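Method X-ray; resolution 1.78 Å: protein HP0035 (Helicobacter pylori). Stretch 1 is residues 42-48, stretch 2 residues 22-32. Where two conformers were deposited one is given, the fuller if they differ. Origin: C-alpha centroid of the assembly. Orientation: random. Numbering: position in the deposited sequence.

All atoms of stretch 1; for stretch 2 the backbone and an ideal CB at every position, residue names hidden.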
# COMPACT_ATOMS: atom_id res chain seq x y z
N VAL A 42 -4.67 -33.07 -8.87
CA VAL A 42 -4.05 -32.12 -7.92
C VAL A 42 -5.00 -30.97 -7.68
O VAL A 42 -5.72 -30.57 -8.58
CB VAL A 42 -2.68 -31.60 -8.36
CG1 VAL A 42 -1.72 -32.79 -8.51
CG2 VAL A 42 -2.79 -30.81 -9.68
N SER A 43 -5.03 -30.48 -6.45
CA SER A 43 -5.85 -29.30 -6.14
C SER A 43 -4.99 -28.22 -5.50
O SER A 43 -4.27 -28.46 -4.53
CB SER A 43 -6.99 -29.67 -5.17
OG SER A 43 -7.84 -30.62 -5.78
N PHE A 44 -5.17 -27.01 -6.01
CA PHE A 44 -4.52 -25.83 -5.48
C PHE A 44 -5.55 -24.88 -4.94
O PHE A 44 -6.65 -24.77 -5.49
CB PHE A 44 -3.81 -25.10 -6.61
CG PHE A 44 -2.59 -25.83 -7.15
CD1 PHE A 44 -1.35 -25.64 -6.54
CD2 PHE A 44 -2.69 -26.67 -8.26
CE1 PHE A 44 -0.21 -26.28 -7.03
CE2 PHE A 44 -1.52 -27.32 -8.76
CZ PHE A 44 -0.29 -27.11 -8.13
N ASN A 45 -5.16 -24.12 -3.93
CA ASN A 45 -5.96 -22.93 -3.63
C ASN A 45 -5.49 -21.74 -4.48
O ASN A 45 -4.50 -21.84 -5.23
CB ASN A 45 -5.99 -22.65 -2.12
CG ASN A 45 -4.66 -22.17 -1.55
OD1 ASN A 45 -3.77 -21.67 -2.26
ND2 ASN A 45 -4.50 -22.36 -0.24
N GLY A 46 -6.19 -20.62 -4.37
CA GLY A 46 -5.92 -19.48 -5.22
C GLY A 46 -4.69 -18.70 -4.80
O GLY A 46 -4.32 -17.73 -5.47
N LEU A 47 -4.03 -19.13 -3.74
CA LEU A 47 -2.70 -18.60 -3.39
C LEU A 47 -1.62 -19.42 -4.09
O LEU A 47 -0.44 -19.06 -4.06
CB LEU A 47 -2.43 -18.67 -1.88
CG LEU A 47 -3.49 -17.98 -1.01
CD1 LEU A 47 -3.09 -18.07 0.48
CD2 LEU A 47 -3.63 -16.53 -1.41
N GLY A 48 -2.01 -20.52 -4.70
CA GLY A 48 -1.03 -21.42 -5.34
C GLY A 48 -0.47 -22.51 -4.45
O GLY A 48 0.44 -23.25 -4.84
N UNK A 22 -9.11 -9.66 -1.19
CA UNK A 22 -8.94 -10.54 -2.32
C UNK A 22 -8.12 -11.77 -2.01
O UNK A 22 -8.45 -12.86 -2.53
CB UNK A 22 -8.29 -9.77 -3.47
N UNK A 23 -7.05 -11.62 -1.23
CA UNK A 23 -6.22 -12.78 -0.90
C UNK A 23 -7.01 -13.79 -0.07
O UNK A 23 -6.85 -15.01 -0.24
CB UNK A 23 -4.96 -12.34 -0.14
N UNK A 24 -7.85 -13.30 0.85
CA UNK A 24 -8.70 -14.22 1.62
C UNK A 24 -9.66 -15.00 0.71
O UNK A 24 -9.82 -16.23 0.86
CB UNK A 24 -9.50 -13.44 2.67
N UNK A 25 -10.27 -14.32 -0.26
CA UNK A 25 -11.13 -14.96 -1.24
C UNK A 25 -10.32 -15.97 -2.07
O UNK A 25 -10.78 -17.08 -2.31
CB UNK A 25 -11.78 -13.91 -2.14
N UNK A 26 -9.13 -15.58 -2.51
CA UNK A 26 -8.30 -16.50 -3.28
C UNK A 26 -8.01 -17.77 -2.48
O UNK A 26 -8.02 -18.87 -3.04
CB UNK A 26 -6.99 -15.82 -3.69
N UNK A 27 -7.70 -17.61 -1.20
CA UNK A 27 -7.32 -18.75 -0.36
C UNK A 27 -8.50 -19.76 -0.29
O UNK A 27 -8.30 -20.98 -0.23
CB UNK A 27 -6.93 -18.27 1.04
N UNK A 28 -9.71 -19.24 -0.36
CA UNK A 28 -10.93 -20.06 -0.35
C UNK A 28 -11.34 -20.67 -1.70
O UNK A 28 -12.33 -21.40 -1.77
CB UNK A 28 -12.09 -19.20 0.17
N UNK A 29 -10.60 -20.39 -2.77
CA UNK A 29 -10.98 -20.85 -4.10
C UNK A 29 -10.17 -22.10 -4.41
O UNK A 29 -8.95 -22.05 -4.30
CB UNK A 29 -10.75 -19.77 -5.16
N UNK A 30 -10.82 -23.18 -4.85
CA UNK A 30 -10.07 -24.43 -5.20
C UNK A 30 -10.02 -24.62 -6.70
O UNK A 30 -11.07 -24.51 -7.36
CB UNK A 30 -10.71 -25.66 -4.55
N UNK A 31 -8.83 -24.93 -7.24
CA UNK A 31 -8.66 -25.25 -8.67
C UNK A 31 -8.10 -26.66 -8.75
O UNK A 31 -7.09 -26.95 -8.15
CB UNK A 31 -7.74 -24.25 -9.38
N UNK A 32 -8.75 -27.52 -9.53
CA UNK A 32 -8.31 -28.94 -9.67
C UNK A 32 -7.83 -29.21 -11.09
O UNK A 32 -8.50 -28.84 -12.05
CB UNK A 32 -9.45 -29.90 -9.32

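Stretch 2 runs as a helix, turns, and pairs as an antiparallel strand, with 31 opposite Phe44 and 32 opposite Ser43.

Position 22 is helical, with phi/psi of -65/-40. Its CB has nothing of stretch 1 within reach, so many helix-compatible side chains would suit. It is Leu22, which makes no contact here.

Position 23 points its CB sideways, 4.6 Å from Leu47 CD2. A long side chain could reach that leucine, whether aliphatic or polar. The residue is Glu23. Its end comes nearer than its CB, with OE1 3.3 Å from Leu47 CD2. OE1 lies beside an apolar methyl, but it is hydrogen-bonded to the side chain at 26 and elsewhere in the structure.

Positions 24 and 25 are helical, one pointing away and the other out of reach. Stretch 1 sets no demand, and polar or charged side chains would do. They are Glu24 and Lys25, both without contact.

Position 26 points toward stretch 1. Its ideal CB lies 3.7 Å from Gly46 O and 4.1 Å from Leu47 CD2, so a small or medium side chain would suit, polar or not. The backbone matters as much: O of 26 accepts a weak hydrogen bond from Gly46 N at 2.9 Å. A CB on Gly46 would clash with this oxygen, so the approach relies on glycine. The residue is Asn26. Its ND2 donates to Glu23 OE1 at 2.8 Å, which ties the two side chains together beside Leu47.

Position 27 points sideways, its ideal CB 3.9 Å from Leu47 CD1 and 4.9 Å from Asn45 ND2. A side chain with an aliphatic base would pack here, and its end could be polar. It is Lys27, extended with all four chi angles t. Its CG lies 3.8 Å from Leu47 CD1, while the end leads away from stretch 1.

Position 28 points away, and stretch 1 leaves it free. It is Asp28, with no contact.

Position 29 is extended, at -100/129, and points sideways. Beta-branched or small polar residues would fit. Its O lies 3.2 Å from Asn45 CA, in a CA-H...O contact. The residue is Thr29, whose OG1 turns back to bond Lys25 O at 2.9 Å.

Position 30 puts its CB on the face of Ser43 and is extended, at -107/133, a backbone that suits beta-branched residues; a polar side chain could also fit. It is Ile30, with CG2 4.0 Å from Ser43 CB.

Position 31 pairs with Phe44 through two backbone bonds: its N to Phe44 O at 2.8 Å, and Phe44 N to its O at 2.9 Å. These need no particular side chain. Its CB shares the face of Phe44, and aromatic, aliphatic or polar residues could all fit. It is His31, and the end of its side chain leads away from stretch 1.

Position 32 faces Ser43, its ideal CB 4.0 Å from Ser43 OG. A hydroxyl would answer that group, so serine or threonine suits well; other polar residues are possible. It is Thr32, whose OG1 is hydrogen-bonded to Ser43 OG at 3.1 Å.

Stretch 2 (22-32) LEEKNKDTIHT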
# COMPACT_ATOMS: atom_id res chain seq x y z
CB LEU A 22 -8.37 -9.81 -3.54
CG LEU A 22 -9.31 -8.77 -4.17
CD1 LEU A 22 -8.53 -7.95 -5.20
CD2 LEU A 22 -10.52 -9.43 -4.81
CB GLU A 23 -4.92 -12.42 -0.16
CG GLU A 23 -3.74 -11.97 -0.99
CD GLU A 23 -3.23 -13.02 -2.02
OE1 GLU A 23 -4.06 -13.57 -2.79
OE2 GLU A 23 -2.00 -13.24 -2.07
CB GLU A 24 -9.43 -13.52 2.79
CG GLU A 24 -10.51 -12.53 2.42
CD GLU A 24 -11.40 -12.13 3.59
OE1 GLU A 24 -11.20 -11.03 4.16
OE2 GLU A 24 -12.31 -12.91 3.95
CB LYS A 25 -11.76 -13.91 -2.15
CG LYS A 25 -12.75 -14.44 -3.13
CD LYS A 25 -13.59 -13.29 -3.62
CE LYS A 25 -14.94 -13.75 -4.17
NZ LYS A 25 -15.70 -12.49 -4.53
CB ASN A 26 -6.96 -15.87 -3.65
CG ASN A 26 -7.08 -14.81 -4.69
OD1 ASN A 26 -8.01 -14.83 -5.52
ND2 ASN A 26 -6.15 -13.85 -4.67
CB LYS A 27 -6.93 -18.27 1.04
CG LYS A 27 -6.35 -19.38 1.90
CD LYS A 27 -6.15 -18.92 3.29
CE LYS A 27 -5.61 -20.07 4.13
NZ LYS A 27 -4.86 -19.46 5.27
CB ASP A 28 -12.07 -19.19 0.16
CG ASP A 28 -12.52 -19.59 1.52
OD1 ASP A 28 -12.02 -20.61 2.09
OD2 ASP A 28 -13.43 -18.89 2.00
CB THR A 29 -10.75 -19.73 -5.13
OG1 THR A 29 -11.53 -18.57 -4.72
CG2 THR A 29 -11.17 -20.16 -6.52
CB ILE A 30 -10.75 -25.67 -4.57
CG1 ILE A 30 -10.86 -25.47 -3.06
CG2 ILE A 30 -9.97 -27.00 -4.90
CD1 ILE A 30 -11.77 -26.57 -2.37
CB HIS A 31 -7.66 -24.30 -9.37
CG HIS A 31 -7.43 -24.64 -10.82
ND1 HIS A 31 -6.38 -25.44 -11.24
CD2 HIS A 31 -8.11 -24.30 -11.94
CE1 HIS A 31 -6.45 -25.59 -12.56
NE2 HIS A 31 -7.49 -24.91 -13.00
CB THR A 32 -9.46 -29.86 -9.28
OG1 THR A 32 -9.80 -29.57 -7.93
CG2 THR A 32 -9.08 -31.37 -9.40
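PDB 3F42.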